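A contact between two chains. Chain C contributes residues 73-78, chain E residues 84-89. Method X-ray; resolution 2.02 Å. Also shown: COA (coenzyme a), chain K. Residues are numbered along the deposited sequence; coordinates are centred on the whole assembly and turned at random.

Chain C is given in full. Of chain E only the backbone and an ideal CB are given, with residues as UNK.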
ATOM      1  N   GLU C  73      -1.676   1.277  -7.357  1.00 27.88           N
ATOM      2  CA  GLU C  73      -2.668   2.340  -7.284  1.00 28.41           C
ATOM      3  C   GLU C  73      -3.748   1.992  -6.267  1.00 43.04           C
ATOM      4  O   GLU C  73      -4.397   0.950  -6.365  1.00 36.60           O
ATOM      5  CB  GLU C  73      -3.303   2.597  -8.648  1.00 35.92           C
ATOM      6  CG  GLU C  73      -4.344   3.708  -8.618  1.00 44.10           C
ATOM      7  CD  GLU C  73      -5.095   3.849  -9.929  1.00 55.78           C
ATOM      8  OE1 GLU C  73      -4.863   3.032 -10.845  1.00 57.94           O
ATOM      9  OE2 GLU C  73      -5.918   4.780 -10.041  1.00 65.17           O
ATOM     10  N   LEU C  74      -3.938   2.872  -5.290  1.00 31.66           N
ATOM     11  CA  LEU C  74      -4.922   2.637  -4.240  1.00 27.29           C
ATOM     12  C   LEU C  74      -6.146   3.519  -4.436  1.00 35.18           C
ATOM     13  O   LEU C  74      -6.123   4.707  -4.111  1.00 36.59           O
ATOM     14  CB  LEU C  74      -4.301   2.891  -2.862  1.00 31.95           C
ATOM     15  CG  LEU C  74      -3.626   1.729  -2.123  1.00 49.94           C
ATOM     16  CD1 LEU C  74      -2.671   0.958  -3.006  1.00 39.48           C
ATOM     17  CD2 LEU C  74      -2.907   2.241  -0.881  1.00 49.04           C
ATOM     18  N   LYS C  75      -7.214   2.941  -4.977  1.00 36.57           N
ATOM     19  CA  LYS C  75      -8.460   3.677  -5.136  1.00 47.31           C
ATOM     20  C   LYS C  75      -9.145   3.825  -3.776  1.00 41.51           C
ATOM     21  O   LYS C  75      -9.447   2.838  -3.105  1.00 38.24           O
ATOM     22  CB  LYS C  75      -9.374   2.982  -6.149  1.00 58.88           C
ATOM     23  CG  LYS C  75      -9.901   3.915  -7.238  1.00 79.38           C
ATOM     24  CD  LYS C  75      -9.619   3.372  -8.632  1.00 81.09           C
ATOM     25  CE  LYS C  75      -9.915   4.412  -9.706  1.00 90.43           C
ATOM     26  NZ  LYS C  75      -9.543   3.938 -11.072  1.00 96.99           N
ATOM     27  N   LYS C  76      -9.377   5.065  -3.367  1.00 34.24           N
ATOM     28  CA  LYS C  76      -9.805   5.344  -2.000  1.00 32.45           C
ATOM     29  C   LYS C  76     -11.309   5.160  -1.783  1.00 37.42           C
ATOM     30  O   LYS C  76     -12.091   5.134  -2.732  1.00 47.60           O
ATOM     31  CB  LYS C  76      -9.389   6.761  -1.599  1.00 36.59           C
ATOM     32  CG  LYS C  76      -7.892   7.042  -1.738  1.00 41.53           C
ATOM     33  CD  LYS C  76      -7.034   6.097  -0.890  1.00 34.41           C
ATOM     34  CE  LYS C  76      -7.381   6.181   0.595  1.00 39.42           C
ATOM     35  NZ  LYS C  76      -7.145   7.527   1.193  1.00 39.76           N
ATOM     36  N   PHE C  77     -11.684   5.043  -0.514  1.00 53.31           N
ATOM     37  CA  PHE C  77     -13.046   4.712  -0.101  1.00 52.35           C
ATOM     38  C   PHE C  77     -13.788   5.913   0.475  1.00 48.90           C
ATOM     39  O   PHE C  77     -15.016   5.987   0.407  1.00 61.39           O
ATOM     40  CB  PHE C  77     -13.007   3.588   0.934  1.00 45.17           C
ATOM     41  CG  PHE C  77     -11.939   3.769   1.976  1.00 47.88           C
ATOM     42  CD1 PHE C  77     -10.670   3.241   1.783  1.00 58.17           C
ATOM     43  CD2 PHE C  77     -12.193   4.480   3.138  1.00 55.87           C
ATOM     44  CE1 PHE C  77      -9.677   3.412   2.732  1.00 46.40           C
ATOM     45  CE2 PHE C  77     -11.205   4.653   4.095  1.00 47.54           C
ATOM     46  CZ  PHE C  77      -9.945   4.119   3.890  1.00 57.40           C
ATOM     47  N   GLU C  78     -13.035   6.846   1.053  1.00 40.61           N
ATOM     48  CA  GLU C  78     -13.630   8.027   1.671  1.00 48.14           C
ATOM     49  C   GLU C  78     -14.054   9.047   0.612  1.00 44.40           C
ATOM     50  O   GLU C  78     -15.012   9.797   0.811  1.00 63.94           O
ATOM     51  CB  GLU C  78     -12.652   8.662   2.669  1.00 48.28           C
ATOM     52  CG  GLU C  78     -11.467   9.391   2.047  1.00 41.62           C
ATOM     53  CD  GLU C  78     -10.386   8.455   1.532  1.00 41.22           C
ATOM     54  OE1 GLU C  78     -10.470   7.236   1.796  1.00 43.99           O
ATOM     55  OE2 GLU C  78      -9.446   8.943   0.865  1.00 51.68           O
TER
ATOM     56  N   UNK E  84      -0.925  -7.510   3.273  1.00 36.10           N
ATOM     57  CA  UNK E  84      -2.099  -6.716   3.593  1.00 36.30           C
ATOM     58  C   UNK E  84      -1.714  -5.358   4.171  1.00 37.28           C
ATOM     59  O   UNK E  84      -1.113  -5.274   5.243  1.00 44.82           O
ATOM     60  CB  UNK E  84      -2.995  -7.472   4.577  1.00 36.30           C
ATOM     61  N   UNK E  85      -2.069  -4.298   3.456  1.00 34.32           N
ATOM     62  CA  UNK E  85      -1.806  -2.941   3.914  1.00 32.17           C
ATOM     63  C   UNK E  85      -3.050  -2.344   4.576  1.00 35.09           C
ATOM     64  O   UNK E  85      -4.010  -1.992   3.897  1.00 37.15           O
ATOM     65  CB  UNK E  85      -1.350  -2.064   2.746  1.00 32.17           C
ATOM     66  N   UNK E  86      -3.027  -2.236   5.902  1.00 35.10           N
ATOM     67  CA  UNK E  86      -4.096  -1.543   6.616  1.00 36.24           C
ATOM     68  C   UNK E  86      -3.954  -0.043   6.405  1.00 44.81           C
ATOM     69  O   UNK E  86      -2.959   0.555   6.818  1.00 42.11           O
ATOM     70  CB  UNK E  86      -4.071  -1.883   8.107  1.00 36.24           C
ATOM     71  N   UNK E  87      -4.934   0.568   5.751  1.00 35.50           N
ATOM     72  CA  UNK E  87      -4.865   2.003   5.513  1.00 41.00           C
ATOM     73  C   UNK E  87      -5.438   2.779   6.689  1.00 43.84           C
ATOM     74  O   UNK E  87      -4.816   3.719   7.182  1.00 46.10           O
ATOM     75  CB  UNK E  87      -5.610   2.368   4.227  1.00 41.00           C
ATOM     76  N   UNK E  88      -6.625   2.383   7.136  1.00 41.71           N
ATOM     77  CA  UNK E  88      -7.267   3.035   8.271  1.00 40.34           C
ATOM     78  C   UNK E  88      -7.891   2.021   9.216  1.00 42.48           C
ATOM     79  O   UNK E  88      -8.555   1.081   8.776  1.00 42.94           O
ATOM     80  CB  UNK E  88      -8.332   4.020   7.785  1.00 40.34           C
ATOM     81  N   UNK E  89      -7.658   2.221  10.511  1.00 44.03           N
ATOM     82  CA  UNK E  89      -8.264   1.411  11.564  1.00 46.52           C
ATOM     83  C   UNK E  89      -8.839   2.344  12.627  1.00 50.92           C
ATOM     84  O   UNK E  89      -8.124   3.192  13.159  1.00 48.86           O
ATOM     85  CB  UNK E  89      -7.246   0.446  12.175  1.00 46.52           C
TER
HETATM   86  N1A COA K 500      -3.324   3.144  26.118  1.00107.84           N
HETATM   87  C2A COA K 500      -2.429   2.135  26.246  1.00109.22           C
HETATM   88  N3A COA K 500      -2.570   0.945  25.630  1.00110.05           N
HETATM   89  C4A COA K 500      -3.630   0.769  24.845  1.00114.72           C
HETATM   90  C5A COA K 500      -4.535   1.742  24.694  1.00111.02           C
HETATM   91  C6A COA K 500      -4.371   2.958  25.330  1.00106.55           C
HETATM   92  N6A COA K 500      -5.091   4.162  25.378  1.00109.21           N
HETATM   93  N7A COA K 500      -5.448   1.294  23.865  1.00109.65           N
HETATM   94  C8A COA K 500      -5.109   0.059  23.541  1.00113.61           C
HETATM   95  N9A COA K 500      -3.991  -0.271  24.150  1.00117.32           N
HETATM   96  C1B COA K 500      -3.304  -1.462  24.099  1.00118.56           C
HETATM   97  C2B COA K 500      -3.374  -2.167  25.207  1.00123.24           C
HETATM   98  O2B COA K 500      -2.184  -3.024  25.294  1.00123.33           O
HETATM   99  C3B COA K 500      -4.640  -3.000  24.963  1.00129.02           C
HETATM  100  O3B COA K 500      -4.786  -4.059  25.722  1.00134.30           O
HETATM  101  P3B COA K 500      -5.424  -3.926  27.161  1.00144.05           P
HETATM  102  O7A COA K 500      -5.776  -5.238  27.618  1.00145.66           O
HETATM  103  O8A COA K 500      -4.381  -3.390  28.031  1.00145.23           O
HETATM  104  O9A COA K 500      -6.570  -3.015  27.229  1.00145.00           O
HETATM  105  C4B COA K 500      -4.427  -3.440  23.477  1.00114.68           C
HETATM  106  O4B COA K 500      -3.891  -2.437  22.934  1.00112.19           O
HETATM  107  C5B COA K 500      -5.754  -3.828  22.761  1.00 82.53           C
HETATM  108  O5B COA K 500      -6.687  -2.793  22.836  1.00 85.03           O
HETATM  109  P1A COA K 500      -8.080  -2.722  22.087  1.00111.80           P
HETATM  110  O1A COA K 500      -9.142  -2.700  23.038  1.00122.61           O
HETATM  111  O2A COA K 500      -8.268  -3.852  21.228  1.00108.83           O
HETATM  112  O3A COA K 500      -8.094  -1.357  21.396  1.00115.57           O
HETATM  113  P2A COA K 500      -9.240  -0.430  20.921  1.00111.41           P
HETATM  114  O4A COA K 500     -10.357  -1.204  20.529  1.00107.05           O
HETATM  115  O5A COA K 500      -9.652   0.385  21.981  1.00108.47           O
HETATM  116  O6A COA K 500      -8.754   0.536  19.801  1.00105.82           O
HETATM  117  CBP COA K 500      -7.505   2.159  18.617  1.00 89.08           C
HETATM  118  CCP COA K 500      -7.491   1.021  19.657  1.00 98.32           C
HETATM  119  CDP COA K 500      -8.055   1.661  17.273  1.00 81.83           C
HETATM  120  CEP COA K 500      -6.068   2.658  18.422  1.00 83.19           C
HETATM  121  CAP COA K 500      -8.446   3.251  19.081  1.00 89.36           C
HETATM  122  OAP COA K 500      -7.920   3.836  20.169  1.00 78.09           O
HETATM  123  C9P COA K 500      -8.785   4.304  18.060  1.00 88.54           C
HETATM  124  O9P COA K 500      -9.642   4.155  17.274  1.00 72.59           O
HETATM  125  N8P COA K 500      -8.055   5.491  18.078  1.00 93.77           N
HETATM  126  C7P COA K 500      -8.303   6.560  17.218  1.00 98.91           C
HETATM  127  C6P COA K 500      -7.871   6.338  15.774  1.00102.78           C
HETATM  128  C5P COA K 500      -6.456   5.749  15.591  1.00107.98           C
HETATM  129  O5P COA K 500      -5.492   6.128  16.207  1.00113.43           O
HETATM  130  N4P COA K 500      -6.316   4.713  14.617  1.00104.36           N
HETATM  131  C3P COA K 500      -5.106   4.061  14.254  1.00105.38           C
HETATM  132  C2P COA K 500      -4.551   4.678  12.939  1.00 89.58           C
HETATM  133  S1P COA K 500      -5.552   4.319  11.493  1.00 89.54           S

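Position 84 opens this stretch of a strand that began earlier, its CB out of reach of C:73-78. The extended backbone (phi/psi -91/117) favours a beta-branched residue, but chain C here sets no further rule. The deposited residue is isoleucine, which makes no contact with the other stretch.

At position 85 CA-to-CB points toward chain C, yet nothing lies within 5.5 Å of the ideal CB. What chain C offers, farther off, is the isobutyl end of C:Leu74, an apolar surface without donor or acceptor. A short side chain would fall short of it; a long apolar or aromatic one could arrive. The residue is tyrosine, with chi1 t, and its ring spans the gap, so that E:Tyr85 CD2 sits 4.0 Å from C:Leu74 CD2.

Position 86 follows the strand's alternation and turns out of reach. Its extended backbone again suits a branched aliphatic among several others, and the residue is isoleucine, making no contact with the stretch.

Position 87 faces chain C again and is the richest site. Its ideal CB is 4.5 Å from C:Phe77 CE1, and beyond it lie C:Leu74 and the folded chain of C:Lys76, whose four chi angles are all m. That lysine is already committed to its own chain: C:Lys76 NZ donates to C:Glu78 OE2 at 2.7 Å in a salt bridge. What remains to be covered is therefore largely hydrocarbon, with an ammonium at its tip. A large flat side chain suits this best; phenylalanine, tyrosine or tryptophan could be argued for. The residue is E:Tyr87, chi1 t, with 66 Å² covered by the other stretch, the largest such area in chain E. C:Lys76 CE stands over one face of its ring, 3.9 Å from the centroid and 20° off the normal, a CH-pi contact. E:Tyr87 CD1 lies 4.2 Å from C:Leu74 CD2, and E:Tyr87 CD2 lies 4.3 Å from C:Phe77 CZ. The hydroxyl reaches the charged end, with E:Tyr87 OH 3.4 Å from C:Lys76 NZ.

At position 88 the CB also points toward chain C, breaking the alternation after the psi of -49° at 87. The ideal CB is 4.2 Å from C:Phe77 CZ, and farther on lie the lysine ammonium and the carboxylate of C:Glu78. A small apolar residue could fit beside the ring, but a short polar one could also address the charged pair. The residue is aspartate, chi1 m. E:Asp88 OD2 meets the edge of the phenylalanine ring, 3.6 Å from C:Phe77 CZ, and accepts a hydrogen bond from a water at 3.0 Å; that water in turn accepts from C:Lys76 NZ, also at 3.0 Å.

Position 89 points out of reach on an extended backbone, so chain C sets no rule and many side chains would serve. The residue is leucine; its backbone E:Leu89 O accepts a 2.8 Å hydrogen bond from coenzyme A N4P.

Chain E (84-89) IYIYDL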
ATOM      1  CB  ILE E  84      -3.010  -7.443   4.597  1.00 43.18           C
ATOM      2  CG1 ILE E  84      -3.276  -8.878   4.136  1.00 58.04           C
ATOM      3  CG2 ILE E  84      -4.301  -6.666   4.789  1.00 44.70           C
ATOM      4  CD1 ILE E  84      -3.983  -8.975   2.801  1.00 59.47           C
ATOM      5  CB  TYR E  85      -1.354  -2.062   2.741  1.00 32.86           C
ATOM      6  CG  TYR E  85      -0.996  -0.633   3.111  1.00 38.38           C
ATOM      7  CD1 TYR E  85      -0.635  -0.292   4.408  1.00 46.01           C
ATOM      8  CD2 TYR E  85      -1.023   0.375   2.157  1.00 61.10           C
ATOM      9  CE1 TYR E  85      -0.311   1.008   4.744  1.00 54.06           C
ATOM     10  CE2 TYR E  85      -0.701   1.679   2.484  1.00 69.32           C
ATOM     11  CZ  TYR E  85      -0.346   1.990   3.780  1.00 68.21           C
ATOM     12  OH  TYR E  85      -0.023   3.286   4.113  1.00 72.71           O
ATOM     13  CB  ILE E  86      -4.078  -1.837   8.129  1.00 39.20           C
ATOM     14  CG1 ILE E  86      -4.262  -3.334   8.388  1.00 44.66           C
ATOM     15  CG2 ILE E  86      -5.168  -1.043   8.830  1.00 39.89           C
ATOM     16  CD1 ILE E  86      -4.289  -3.706   9.842  1.00 44.23           C
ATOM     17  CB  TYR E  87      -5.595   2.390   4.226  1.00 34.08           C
ATOM     18  CG  TYR E  87      -5.171   3.747   3.715  1.00 48.66           C
ATOM     19  CD1 TYR E  87      -4.170   3.869   2.762  1.00 53.75           C
ATOM     20  CD2 TYR E  87      -5.747   4.908   4.213  1.00 40.13           C
ATOM     21  CE1 TYR E  87      -3.770   5.108   2.301  1.00 45.62           C
ATOM     22  CE2 TYR E  87      -5.355   6.148   3.762  1.00 50.46           C
ATOM     23  CZ  TYR E  87      -4.367   6.244   2.805  1.00 50.52           C
ATOM     24  OH  TYR E  87      -3.976   7.481   2.354  1.00 52.82           O
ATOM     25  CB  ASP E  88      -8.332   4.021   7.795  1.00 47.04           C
ATOM     26  CG  ASP E  88      -7.746   5.361   7.390  1.00 62.98           C
ATOM     27  OD1 ASP E  88      -6.721   5.766   7.978  1.00 57.85           O
ATOM     28  OD2 ASP E  88      -8.311   6.009   6.485  1.00 64.12           O
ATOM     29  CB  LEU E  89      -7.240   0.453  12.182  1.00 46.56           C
ATOM     30  CG  LEU E  89      -7.717  -0.398  13.363  1.00 65.33           C
ATOM     31  CD1 LEU E  89      -8.882  -1.270  12.946  1.00 74.88           C
ATOM     32  CD2 LEU E  89      -6.588  -1.253  13.914  1.00 66.07           C
TER
HETATM   33  O   HOH W   1      -8.663   7.155   3.765  1.00 49.36           O
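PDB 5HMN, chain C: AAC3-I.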